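Local coordinates for peptidase S9 prolyl oligopeptidase catalytic domain-containing protein (PDB 4HXF) that probably cleaves peptides as a serine protease of the prolyl oligopeptidase family, assembling into a self-compartmentalizing hexamer that selects its substrates, at residues C549-D552 with Q553-F557; L540-S543 with L544-R548; Y394-Y398 with E399-M403. All coordinates share one frame; numbering follows the deposited sequence.

Contact 1 (C549-D552 with Q553-F557)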
ATOM      1  N   CYS A 549     -36.602  -5.721  15.845  1.00 12.78           N
ATOM      2  CA  CYS A 549     -37.299  -4.517  16.245  1.00 11.51           C
ATOM      3  C   CYS A 549     -36.602  -3.392  15.476  1.00 12.75           C
ATOM      4  O   CYS A 549     -35.599  -2.804  15.954  1.00 14.50           O
ATOM      5  CB  CYS A 549     -37.261  -4.246  17.727  1.00 13.28           C
ATOM      6  SG  CYS A 549     -38.070  -5.566  18.714  1.00 14.46           S
ATOM      7  N   PRO A 550     -37.160  -3.068  14.326  1.00 12.85           N
ATOM      8  CA  PRO A 550     -36.492  -2.040  13.547  1.00 12.49           C
ATOM      9  C   PRO A 550     -36.520  -0.663  14.192  1.00 13.18           C
ATOM     10  O   PRO A 550     -37.190  -0.396  15.162  1.00 13.16           O
ATOM     11  CB  PRO A 550     -37.236  -2.050  12.201  1.00 13.62           C
ATOM     12  CG  PRO A 550     -37.870  -3.423  12.112  1.00 14.63           C
ATOM     13  CD  PRO A 550     -38.222  -3.763  13.522  1.00 13.72           C
ATOM     14  N   LEU A 551     -35.653   0.179  13.610  1.00 12.70           N
ATOM     15  CA  LEU A 551     -35.380   1.567  14.133  1.00 12.63           C
ATOM     16  C   LEU A 551     -36.596   2.390  14.463  1.00 12.12           C
ATOM     17  O   LEU A 551     -36.576   3.155  15.422  1.00 12.91           O
ATOM     18  CB  LEU A 551     -34.453   2.261  13.182  1.00 13.21           C
ATOM     19  CG  LEU A 551     -34.031   3.700  13.686  1.00 13.54           C
ATOM     20  CD1 LEU A 551     -33.236   3.705  15.013  1.00 12.49           C
ATOM     21  CD2 LEU A 551     -33.237   4.404  12.509  1.00 16.18           C
ATOM     22  N   ASP A 552     -37.639   2.305  13.633  1.00 12.13           N
ATOM     23  CA  ASP A 552     -38.864   3.054  13.797  1.00 12.38           C
ATOM     24  C   ASP A 552     -39.409   2.895  15.222  1.00 12.61           C
ATOM     25  O   ASP A 552     -39.956   3.817  15.822  1.00 13.02           O
ATOM     26  CB  ASP A 552     -39.937   2.726  12.751  1.00 12.97           C
ATOM     27  CG  ASP A 552     -40.451   1.323  12.874  1.00 16.39           C
ATOM     28  OD1 ASP A 552     -41.678   1.196  12.932  1.00 18.71           O
ATOM     29  OD2 ASP A 552     -39.607   0.369  12.895  1.00 14.72           O
ATOM     30  N   GLN A 553     -39.207   1.716  15.775  1.00 11.36           N
ATOM     31  CA  GLN A 553     -39.783   1.445  17.095  1.00 12.40           C
ATOM     32  C   GLN A 553     -39.238   2.383  18.172  1.00 12.17           C
ATOM     33  O   GLN A 553     -39.963   2.756  19.079  1.00 13.21           O
ATOM     34  CB  GLN A 553     -39.542   0.008  17.557  1.00 13.39           C
ATOM     35  CG  GLN A 553     -40.228  -1.080  16.723  1.00 12.73           C
ATOM     36  CD  GLN A 553     -41.749  -0.876  16.677  1.00 12.48           C
ATOM     37  OE1 GLN A 553     -42.291  -0.252  17.614  1.00 12.15           O
ATOM     38  NE2 GLN A 553     -42.440  -1.345  15.596  1.00 14.10           N
ATOM     39  N   SER A 554     -37.989   2.743  18.086  1.00 11.74           N
ATOM     40  CA  SER A 554     -37.371   3.736  18.996  1.00 12.06           C
ATOM     41  C   SER A 554     -37.514   5.129  18.452  1.00 11.92           C
ATOM     42  O   SER A 554     -37.876   6.032  19.223  1.00 11.54           O
ATOM     43  CB  SER A 554     -35.917   3.482  19.392  1.00 13.48           C
ATOM     44  OG  SER A 554     -35.788   2.261  20.161  1.00 14.02           O
ATOM     45  N   LEU A 555     -37.229   5.317  17.155  1.00 12.03           N
ATOM     46  CA  LEU A 555     -37.146   6.710  16.651  1.00 10.89           C
ATOM     47  C   LEU A 555     -38.527   7.375  16.593  1.00 10.78           C
ATOM     48  O   LEU A 555     -38.697   8.593  16.888  1.00 12.86           O
ATOM     49  CB  LEU A 555     -36.393   6.757  15.334  1.00 10.85           C
ATOM     50  CG  LEU A 555     -36.186   8.161  14.722  1.00 13.00           C
ATOM     51  CD1 LEU A 555     -35.498   9.066  15.786  1.00 13.91           C
ATOM     52  CD2 LEU A 555     -35.326   8.113  13.407  1.00 14.03           C
ATOM     53  N   MET A 556     -39.572   6.618  16.271  1.00 11.36           N
ATOM     54  CA  MET A 556     -40.922   7.195  16.260  1.00 11.80           C
ATOM     55  C   MET A 556     -41.294   7.653  17.651  1.00 13.23           C
ATOM     56  O   MET A 556     -41.870   8.700  17.790  1.00 13.22           O
ATOM     57  CB  MET A 556     -41.990   6.274  15.639  1.00 11.80           C
ATOM     58  CG  MET A 556     -41.821   5.939  14.216  1.00 11.15           C
ATOM     59  SD  MET A 556     -43.267   5.053  13.541  1.00 15.35           S
ATOM     60  CE  MET A 556     -43.352   3.621  14.576  1.00 14.79           C
ATOM     61  N   PHE A 557     -41.056   6.821  18.660  1.00 12.08           N
ATOM     62  CA  PHE A 557     -41.345   7.109  20.039  1.00 12.20           C
ATOM     63  C   PHE A 557     -40.549   8.358  20.503  1.00 12.60           C
ATOM     64  O   PHE A 557     -41.137   9.297  21.076  1.00 13.91           O
ATOM     65  CB  PHE A 557     -41.146   5.916  20.920  1.00 13.61           C
ATOM     66  CG  PHE A 557     -41.828   5.977  22.279  1.00 12.04           C
ATOM     67  CD1 PHE A 557     -43.161   6.359  22.496  1.00 13.94           C
ATOM     68  CD2 PHE A 557     -41.173   5.423  23.371  1.00 12.01           C
ATOM     69  CE1 PHE A 557     -43.697   6.369  23.759  1.00 14.61           C
ATOM     70  CE2 PHE A 557     -41.770   5.370  24.626  1.00 12.07           C
ATOM     71  CZ  PHE A 557     -43.045   5.757  24.800  1.00 14.06           C
TER
HETATM   72  O   HOH W   1     -40.997  -2.012  13.245  1.00 14.54           O
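D552 sets its CG between its own backbone N and carbonyl carbon (chi1 66°), while M556, one helical turn on, bends at its last torsion (chi3 -59°) and brings its methyl up beside the carboxylate. The two side chains run alongside each other and point the same way, with M556 CE 3.4 Å from D552 OD1. Q553, its chain bent at chi2, also lies alongside the aspartate and points the same way, its amide plane 66° from that of the carboxylate. A water joins the pair: it donates to D552 OD2 over 2.8 Å and accepts from Q553 NE2 over 2.8 Å. The other ends of both groups reach helix 494-500 and the residues just before it, where D552 OD1 is bonded to the T496 hydroxyl and Q553 OE1 to the N-H of Y493. With each carboxylate oxygen tied to a different partner, the group has little freedom to rotate. Cut back to an alanine, this position is likely to leave the T496 hydroxyl and the water without their acceptor, and the Q553 amide nitrogen without its bridge. Along the backbone the helix starts: Q553 N reaches P550 O at 3.0 Å, and then L555 N bonds almost straight to L551 O at 2.8 Å and M556 N to D552 O at 2.9 Å. Apolar contact follows the same spacing, L551 CG resting 4.2 Å from L555 CB. Both leucines also pack on a neighbouring subunit, against its W140 and A139 respectively, and M556 meets A499 of that subunit. At the near end C549 touches the bound inhibitor. This is the first turn of helix 552-563, which follows strand 538-543 in the alpha/beta-hydrolase fold and here starts directly beside the active-site pocket.

Contact 2 (L540-S543 with L544-R548). With Y3A (N-[(benzyloxy)carbonyl]glycyl-N-[(2S,3R)-4-chloro-3-hydroxy-1-phenylbutan-2-yl]glycinamide), chain B.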
ATOM      1  N   LEU A 540     -33.687   6.162  25.070  1.00 13.53           N
ATOM      2  CA  LEU A 540     -33.933   5.131  24.050  1.00 11.97           C
ATOM      3  C   LEU A 540     -32.611   4.730  23.426  1.00 11.61           C
ATOM      4  O   LEU A 540     -31.746   5.580  23.088  1.00 13.96           O
ATOM      5  CB  LEU A 540     -34.913   5.644  22.955  1.00 12.08           C
ATOM      6  CG  LEU A 540     -36.346   5.750  23.438  1.00 12.04           C
ATOM      7  CD1 LEU A 540     -37.113   6.829  22.581  1.00 14.48           C
ATOM      8  CD2 LEU A 540     -37.031   4.330  23.418  1.00 12.00           C
ATOM      9  N   ILE A 541     -32.356   3.393  23.360  1.00 12.39           N
ATOM     10  CA  ILE A 541     -31.162   2.873  22.718  1.00 12.98           C
ATOM     11  C   ILE A 541     -31.637   2.010  21.596  1.00 13.86           C
ATOM     12  O   ILE A 541     -32.528   1.143  21.796  1.00 13.37           O
ATOM     13  CB  ILE A 541     -30.331   2.031  23.724  1.00 14.09           C
ATOM     14  CG1 ILE A 541     -29.770   2.908  24.820  1.00 14.48           C
ATOM     15  CG2 ILE A 541     -29.165   1.348  22.958  1.00 15.15           C
ATOM     16  CD1 ILE A 541     -29.031   2.274  25.996  1.00 14.44           C
ATOM     17  N   HIS A 542     -31.007   2.146  20.429  1.00 13.44           N
ATOM     18  CA  HIS A 542     -31.323   1.319  19.280  1.00 13.20           C
ATOM     19  C   HIS A 542     -30.071   1.077  18.476  1.00 14.88           C
ATOM     20  O   HIS A 542     -29.026   1.631  18.757  1.00 12.96           O
ATOM     21  CB  HIS A 542     -32.377   1.944  18.393  1.00 14.89           C
ATOM     22  CG  HIS A 542     -33.319   0.910  17.807  1.00 14.30           C
ATOM     23  ND1 HIS A 542     -34.513   0.557  18.440  1.00 16.28           N
ATOM     24  CD2 HIS A 542     -33.204   0.086  16.664  1.00 14.95           C
ATOM     25  CE1 HIS A 542     -35.107  -0.396  17.691  1.00 15.93           C
ATOM     26  NE2 HIS A 542     -34.312  -0.743  16.678  1.00 15.33           N
ATOM     27  N   SER A 543     -30.095   0.047  17.606  1.00 14.01           N
ATOM     28  CA  SER A 543     -28.987  -0.222  16.745  1.00 14.84           C
ATOM     29  C   SER A 543     -29.455  -0.403  15.346  1.00 15.80           C
ATOM     30  O   SER A 543     -30.569  -0.884  15.095  1.00 16.94           O
ATOM     31  CB  SER A 543     -28.299  -1.495  17.212  1.00 15.27           C
ATOM     32  OG  SER A 543     -29.182  -2.581  17.304  1.00 16.73           O
ATOM     33  N   LEU A 544     -28.628  -0.029  14.405  1.00 15.99           N
ATOM     34  CA  LEU A 544     -29.081   0.084  12.967  1.00 16.41           C
ATOM     35  C   LEU A 544     -29.251  -1.208  12.224  1.00 20.51           C
ATOM     36  O   LEU A 544     -29.806  -1.227  11.134  1.00 20.72           O
ATOM     37  CB  LEU A 544     -28.205   0.990  12.135  1.00 16.64           C
ATOM     38  CG  LEU A 544     -28.379   2.490  12.464  1.00 19.30           C
ATOM     39  CD1 LEU A 544     -27.434   3.369  11.563  1.00 20.17           C
ATOM     40  CD2 LEU A 544     -29.835   2.944  12.290  1.00 19.29           C
ATOM     41  N   GLU A 545     -28.775  -2.325  12.796  1.00 15.98           N
ATOM     42  CA  GLU A 545     -28.907  -3.608  12.102  1.00 17.69           C
ATOM     43  C   GLU A 545     -29.906  -4.497  12.825  1.00 15.75           C
ATOM     44  O   GLU A 545     -29.933  -5.728  12.609  1.00 16.28           O
ATOM     45  CB  GLU A 545     -27.524  -4.274  11.889  1.00 18.93           C
ATOM     46  CG  GLU A 545     -26.559  -3.431  11.093  1.00 21.77           C
ATOM     47  CD  GLU A 545     -25.142  -4.034  11.096  1.00 25.11           C
ATOM     48  OE1 GLU A 545     -24.480  -4.170  12.133  1.00 25.04           O
ATOM     49  OE2 GLU A 545     -24.753  -4.436  10.006  1.00 30.41           O
ATOM     50  N   ASP A 546     -30.679  -3.917  13.749  1.00 14.17           N
ATOM     51  CA  ASP A 546     -31.732  -4.670  14.438  1.00 15.48           C
ATOM     52  C   ASP A 546     -32.979  -4.779  13.520  1.00 14.30           C
ATOM     53  O   ASP A 546     -33.664  -3.767  13.238  1.00 15.43           O
ATOM     54  CB  ASP A 546     -32.167  -4.031  15.751  1.00 14.42           C
ATOM     55  CG  ASP A 546     -33.189  -4.894  16.490  1.00 14.80           C
ATOM     56  OD1 ASP A 546     -33.775  -5.841  15.907  1.00 13.43           O
ATOM     57  OD2 ASP A 546     -33.313  -4.728  17.734  1.00 16.42           O
ATOM     58  N   TYR A 547     -33.156  -5.946  12.912  1.00 13.30           N
ATOM     59  CA  TYR A 547     -34.338  -6.177  12.060  1.00 12.58           C
ATOM     60  C   TYR A 547     -35.484  -6.871  12.776  1.00 13.71           C
ATOM     61  O   TYR A 547     -36.583  -7.055  12.203  1.00 14.15           O
ATOM     62  CB  TYR A 547     -33.961  -6.887  10.784  1.00 13.60           C
ATOM     63  CG  TYR A 547     -32.786  -6.169  10.068  1.00 13.69           C
ATOM     64  CD1 TYR A 547     -31.698  -6.891   9.614  1.00 16.90           C
ATOM     65  CD2 TYR A 547     -32.775  -4.805   9.941  1.00 16.58           C
ATOM     66  CE1 TYR A 547     -30.639  -6.233   9.031  1.00 18.94           C
ATOM     67  CE2 TYR A 547     -31.672  -4.142   9.346  1.00 17.06           C
ATOM     68  CZ  TYR A 547     -30.623  -4.896   8.895  1.00 18.02           C
ATOM     69  OH  TYR A 547     -29.484  -4.284   8.326  1.00 21.95           O
ATOM     70  N   ARG A 548     -35.231  -7.309  13.995  1.00 12.68           N
ATOM     71  CA  ARG A 548     -36.246  -7.879  14.857  1.00 11.69           C
ATOM     72  C   ARG A 548     -37.204  -6.849  15.422  1.00 12.17           C
ATOM     73  O   ARG A 548     -38.388  -7.043  15.399  1.00 13.84           O
ATOM     74  CB  ARG A 548     -35.576  -8.626  16.013  1.00 13.09           C
ATOM     75  CG  ARG A 548     -36.496  -9.339  17.009  1.00 14.66           C
ATOM     76  CD  ARG A 548     -37.508 -10.365  16.399  1.00 13.26           C
ATOM     77  NE  ARG A 548     -36.865 -11.141  15.381  1.00 14.03           N
ATOM     78  CZ  ARG A 548     -36.022 -12.138  15.610  1.00 18.38           C
ATOM     79  NH1 ARG A 548     -35.315 -12.678  14.601  1.00 16.03           N
ATOM     80  NH2 ARG A 548     -35.927 -12.621  16.860  1.00 17.70           N
TER
HETATM   81  N3  Y3A B 701     -37.800 -14.400  19.875  1.00 31.19           N
HETATM   82  CA3 Y3A B 701     -38.861 -13.402  20.111  1.00 29.62           C
HETATM   83  C3  Y3A B 701     -38.201 -12.046  19.842  1.00 23.84           C
HETATM   84  O3  Y3A B 701     -37.199 -11.823  19.194  1.00 22.30           O
HETATM   85  C4  Y3A B 701     -37.108  -9.413  21.696  1.00 17.83           C
HETATM   86  O4  Y3A B 701     -37.711  -9.709  22.903  1.00 19.01           O
HETATM   87  CA4 Y3A B 701     -38.148  -9.575  20.602  1.00 14.44           C
HETATM   88  N4  Y3A B 701     -38.723 -10.933  20.789  1.00 19.47           N
HETATM   89  CB4 Y3A B 701     -39.431  -8.706  20.752  1.00 16.03           C
HETATM   90  CG4 Y3A B 701     -40.431  -8.915  19.663  1.00 16.26           C
HETATM   91  CD1 Y3A B 701     -40.217  -8.619  18.308  1.00 18.37           C
HETATM   92  CD2 Y3A B 701     -41.699  -9.369  19.998  1.00 19.95           C
HETATM   93  CE1 Y3A B 701     -41.177  -8.802  17.329  1.00 18.86           C
HETATM   94  CE2 Y3A B 701     -42.673  -9.566  19.030  1.00 18.80           C
HETATM   95  CZ4 Y3A B 701     -42.406  -9.315  17.720  1.00 18.58           C
HETATM   96  C15 Y3A B 701     -35.658  -9.914  21.340  1.00 18.18           C
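H542 points its ring end at D546: H542 NE2 lies 4.0 Å from D546 CB, the side chains crossing at about a right angle with ring and carboxylate planes only 25° apart. Both ring nitrogens are engaged further along the loop and helix, NE2 with C549 O and ND1 with the S554 hydroxyl. Next comes S543, whose carbonyl O receives a weak 3.3 Å bond from D546 N, closing a type I beta turn. Its OG sits between the backbone N and the carbonyl carbon (chi1 55°), which puts it 3.7 Å from D546 CB; S543 OG is hydrogen-bonded to G576 O and to N489 ND2. N489 also grips D546 OD2, so it positions serine and aspartate together. This turn ends the strand where an alpha/beta hydrolase carries its acid, and D546 OD2 is bonded to H578 ND1, consistent with a Ser-His-Asp triad completed by S466. D546 OD1 takes the N-H of C549 and, weakly, R548 N at 2.8 Å. Beyond it R548, bent at chi2 and chi3, presents the edge of its guanidinium to the inhibitor: R548 NH2 donates in plane to Y3A O3 over 2.8 Å at 164°, while NE is salt-bridged to D502.

Contact 3 (Y394-Y398 with E399-M403)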
ATOM      1  N   TYR A 394     -31.134 -17.545  36.685  1.00 18.07           N
ATOM      2  CA  TYR A 394     -29.752 -17.910  37.110  1.00 17.25           C
ATOM      3  C   TYR A 394     -28.677 -17.924  36.042  1.00 16.64           C
ATOM      4  O   TYR A 394     -27.826 -18.812  35.999  1.00 17.33           O
ATOM      5  CB  TYR A 394     -29.813 -19.206  37.923  1.00 18.05           C
ATOM      6  CG  TYR A 394     -30.810 -19.118  39.042  1.00 19.19           C
ATOM      7  CD1 TYR A 394     -31.981 -19.934  39.028  1.00 20.80           C
ATOM      8  CD2 TYR A 394     -30.551 -18.377  40.134  1.00 18.00           C
ATOM      9  CE1 TYR A 394     -32.946 -19.848  40.052  1.00 19.66           C
ATOM     10  CE2 TYR A 394     -31.498 -18.274  41.153  1.00 19.32           C
ATOM     11  CZ  TYR A 394     -32.634 -19.071  41.135  1.00 19.79           C
ATOM     12  OH  TYR A 394     -33.479 -18.896  42.216  1.00 24.91           O
ATOM     13  N   TYR A 395     -28.779 -16.959  35.136  1.00 18.71           N
ATOM     14  CA  TYR A 395     -27.670 -16.721  34.237  1.00 19.84           C
ATOM     15  C   TYR A 395     -26.974 -15.389  34.621  1.00 17.06           C
ATOM     16  O   TYR A 395     -27.496 -14.637  35.447  1.00 17.86           O
ATOM     17  CB  TYR A 395     -28.149 -16.735  32.802  1.00 18.24           C
ATOM     18  CG  TYR A 395     -28.952 -15.552  32.277  1.00 16.66           C
ATOM     19  CD1 TYR A 395     -30.367 -15.605  32.229  1.00 17.27           C
ATOM     20  CD2 TYR A 395     -28.363 -14.432  31.766  1.00 21.92           C
ATOM     21  CE1 TYR A 395     -31.091 -14.582  31.692  1.00 19.90           C
ATOM     22  CE2 TYR A 395     -29.104 -13.362  31.364  1.00 22.08           C
ATOM     23  CZ  TYR A 395     -30.462 -13.464  31.288  1.00 19.68           C
ATOM     24  OH  TYR A 395     -31.162 -12.397  30.768  1.00 24.26           O
ATOM     25  N   PHE A 396     -25.793 -15.142  34.016  1.00 15.85           N
ATOM     26  CA  PHE A 396     -24.950 -14.092  34.429  1.00 15.35           C
ATOM     27  C   PHE A 396     -25.376 -12.847  33.688  1.00 16.39           C
ATOM     28  O   PHE A 396     -25.254 -12.805  32.452  1.00 17.78           O
ATOM     29  CB  PHE A 396     -23.488 -14.447  34.138  1.00 16.62           C
ATOM     30  CG  PHE A 396     -22.527 -13.337  34.565  1.00 18.23           C
ATOM     31  CD1 PHE A 396     -22.137 -13.236  35.875  1.00 17.40           C
ATOM     32  CD2 PHE A 396     -22.021 -12.452  33.615  1.00 24.32           C
ATOM     33  CE1 PHE A 396     -21.228 -12.218  36.302  1.00 18.51           C
ATOM     34  CE2 PHE A 396     -21.207 -11.420  34.020  1.00 24.97           C
ATOM     35  CZ  PHE A 396     -20.795 -11.342  35.333  1.00 21.17           C
ATOM     36  N   LYS A 397     -25.905 -11.862  34.414  1.00 15.55           N
ATOM     37  CA  LYS A 397     -26.403 -10.626  33.712  1.00 16.40           C
ATOM     38  C   LYS A 397     -25.567  -9.421  34.128  1.00 16.64           C
ATOM     39  O   LYS A 397     -25.615  -8.926  35.278  1.00 17.27           O
ATOM     40  CB  LYS A 397     -27.868 -10.332  33.957  1.00 19.60           C
ATOM     41  CG  LYS A 397     -28.346  -8.987  33.303  1.00 26.28           C
ATOM     42  CD  LYS A 397     -28.643  -8.994  31.842  1.00 30.91           C
ATOM     43  CE  LYS A 397     -29.343  -7.655  31.377  1.00 31.42           C
ATOM     44  NZ  LYS A 397     -29.190  -7.421  29.897  1.00 29.75           N
ATOM     45  N   TYR A 398     -24.658  -9.030  33.241  1.00 14.87           N
ATOM     46  CA  TYR A 398     -23.634  -8.029  33.556  1.00 15.54           C
ATOM     47  C   TYR A 398     -24.174  -6.741  34.149  1.00 14.72           C
ATOM     48  O   TYR A 398     -23.636  -6.315  35.232  1.00 16.11           O
ATOM     49  CB  TYR A 398     -22.910  -7.662  32.293  1.00 16.28           C
ATOM     50  CG  TYR A 398     -21.694  -6.774  32.469  1.00 13.81           C
ATOM     51  CD1 TYR A 398     -20.527  -7.259  32.873  1.00 14.44           C
ATOM     52  CD2 TYR A 398     -21.797  -5.408  32.188  1.00 15.66           C
ATOM     53  CE1 TYR A 398     -19.397  -6.468  33.011  1.00 14.30           C
ATOM     54  CE2 TYR A 398     -20.712  -4.621  32.329  1.00 14.90           C
ATOM     55  CZ  TYR A 398     -19.506  -5.148  32.700  1.00 14.35           C
ATOM     56  OH  TYR A 398     -18.380  -4.355  32.774  1.00 15.87           O
ATOM     57  N   GLU A 399     -25.268  -6.228  33.546  1.00 14.51           N
ATOM     58  CA  GLU A 399     -25.744  -4.958  34.002  1.00 15.04           C
ATOM     59  C   GLU A 399     -26.241  -5.053  35.435  1.00 15.27           C
ATOM     60  O   GLU A 399     -26.192  -4.079  36.193  1.00 14.74           O
ATOM     61  CB  GLU A 399     -26.855  -4.393  33.180  1.00 14.63           C
ATOM     62  CG  GLU A 399     -26.512  -4.018  31.783  1.00 17.55           C
ATOM     63  CD  GLU A 399     -26.606  -5.168  30.807  1.00 20.91           C
ATOM     64  OE1 GLU A 399     -26.483  -6.353  31.201  1.00 20.84           O
ATOM     65  OE2 GLU A 399     -26.746  -4.839  29.593  1.00 19.17           O
ATOM     66  N   MET A 400     -26.762  -6.248  35.849  1.00 14.54           N
ATOM     67  CA  MET A 400     -27.300  -6.341  37.173  1.00 15.34           C
ATOM     68  C   MET A 400     -26.208  -6.314  38.183  1.00 16.64           C
ATOM     69  O   MET A 400     -26.281  -5.688  39.200  1.00 16.19           O
ATOM     70  CB  MET A 400     -28.140  -7.622  37.327  1.00 16.13           C
ATOM     71  CG  MET A 400     -29.355  -7.540  36.410  1.00 14.30           C
ATOM     72  SD  MET A 400     -30.328  -9.085  36.708  1.00 16.62           S
ATOM     73  CE  MET A 400     -31.778  -8.693  35.717  1.00 15.33           C
ATOM     74  N   GLN A 401     -25.113  -7.065  37.952  1.00 16.30           N
ATOM     75  CA  GLN A 401     -23.973  -7.026  38.829  1.00 15.97           C
ATOM     76  C   GLN A 401     -23.313  -5.691  38.908  1.00 15.70           C
ATOM     77  O   GLN A 401     -23.020  -5.177  40.005  1.00 15.15           O
ATOM     78  CB  GLN A 401     -22.917  -8.075  38.518  1.00 17.18           C
ATOM     79  CG  GLN A 401     -23.421  -9.504  38.520  1.00 17.25           C
ATOM     80  CD  GLN A 401     -23.783  -9.945  39.914  1.00 17.87           C
ATOM     81  OE1 GLN A 401     -23.008  -9.718  40.838  1.00 19.26           O
ATOM     82  NE2 GLN A 401     -24.957 -10.548  40.068  1.00 18.62           N
ATOM     83  N   LEU A 402     -23.166  -5.056  37.742  1.00 15.46           N
ATOM     84  CA  LEU A 402     -22.576  -3.740  37.651  1.00 15.59           C
ATOM     85  C   LEU A 402     -23.399  -2.697  38.425  1.00 15.36           C
ATOM     86  O   LEU A 402     -22.824  -1.983  39.268  1.00 16.34           O
ATOM     87  CB  LEU A 402     -22.582  -3.289  36.191  1.00 15.72           C
ATOM     88  CG  LEU A 402     -22.080  -1.868  35.873  1.00 16.39           C
ATOM     89  CD1 LEU A 402     -20.679  -1.495  36.338  1.00 17.60           C
ATOM     90  CD2 LEU A 402     -22.344  -1.583  34.355  1.00 17.08           C
ATOM     91  N   MET A 403     -24.715  -2.667  38.224  1.00 14.66           N
ATOM     92  CA  MET A 403     -25.521  -1.685  38.947  1.00 15.68           C
ATOM     93  C   MET A 403     -25.657  -1.916  40.434  1.00 16.41           C
ATOM     94  O   MET A 403     -25.701  -1.013  41.265  1.00 15.76           O
ATOM     95  CB  MET A 403     -26.813  -1.370  38.225  1.00 16.51           C
ATOM     96  CG  MET A 403     -26.680  -0.951  36.793  1.00 15.72           C
ATOM     97  SD  MET A 403     -25.638   0.475  36.517  1.00 16.67           S
ATOM     98  CE  MET A 403     -26.692   1.839  37.095  1.00 17.51           C
TER
HETATM   99  O   HOH W   2     -26.301 -11.635  37.399  1.00 17.72           O
HETATM  100  O   HOH W   3     -27.425  -7.077  27.845  1.00 25.56           O
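K397 and E399 bend toward each other at the start of the helix. The lysine leaves the backbone with CG anti to N, kinks at chi2 (79°) and then runs extended, so that its last carbons slant across the OE1 end of the carboxylate; K397 CE comes within 3.1 Å of E399 OE1. E399 has its own kink at chi2 (86°), which turns the carboxylate back toward the preceding residues and lets OE1 form a salt bridge with K397 NZ at 3.2 Å. A water also joins the pair, accepting from K397 NZ and donating to E399 OE2. That second oxygen is also salt-bridged to R592 of helix 586-605, so the carboxylate has two positive partners and probably stays ionised. M400, extended beyond CG, crosses the lysine chain at about a right angle, M400 CG lying 3.6 Å from K397 CG. The M400 side chain also packs on F383, I410 and Y412. These residues belong to strands 378-384 and 409-413, parallel neighbours in the central sheet, and helix 398-405 lies on the beta-alpha-beta crossover between them. K397 is its N-cap residue. The K397 carbonyl O grips two donors: Q401 N comes nearly end-on at 3.3 Å, M400 N from well above the carbonyl plane at 3.0 Å. Y398 has CG anti to the backbone N (chi1 -172°), and CE2 of its ring meets L402 CD2 at 4.0 Å while its hydroxyl reaches D7 O. Q401, bent at chi2, sets its CG 4.1 Å from F396 CE1. The Q401 amide is held at both ends, OE1 by F349 N and NE2 by a water that also accepts from K397 N.

In the fold
From the N terminus, contact 3 comes first: it turns the loop after strand 378-384 into helix 398-405, on the way to strand 409-413. Much later contact 2 closes the turn at the end of strand 538-543, and contact 1 directly continues it into helix 552-563. The three stand in series, none nested in or crossing another. Contacts 1 and 2, with centres about 8 Å apart, meet at the strand end, beside the inhibitor. Contact 3 is separate, its centre about 22 Å from that of contact 2 and about 26 Å from that of contact 1; it lies by strands 378-384 and 409-413, the other two by strand 538-543, of the same eight-stranded sheet.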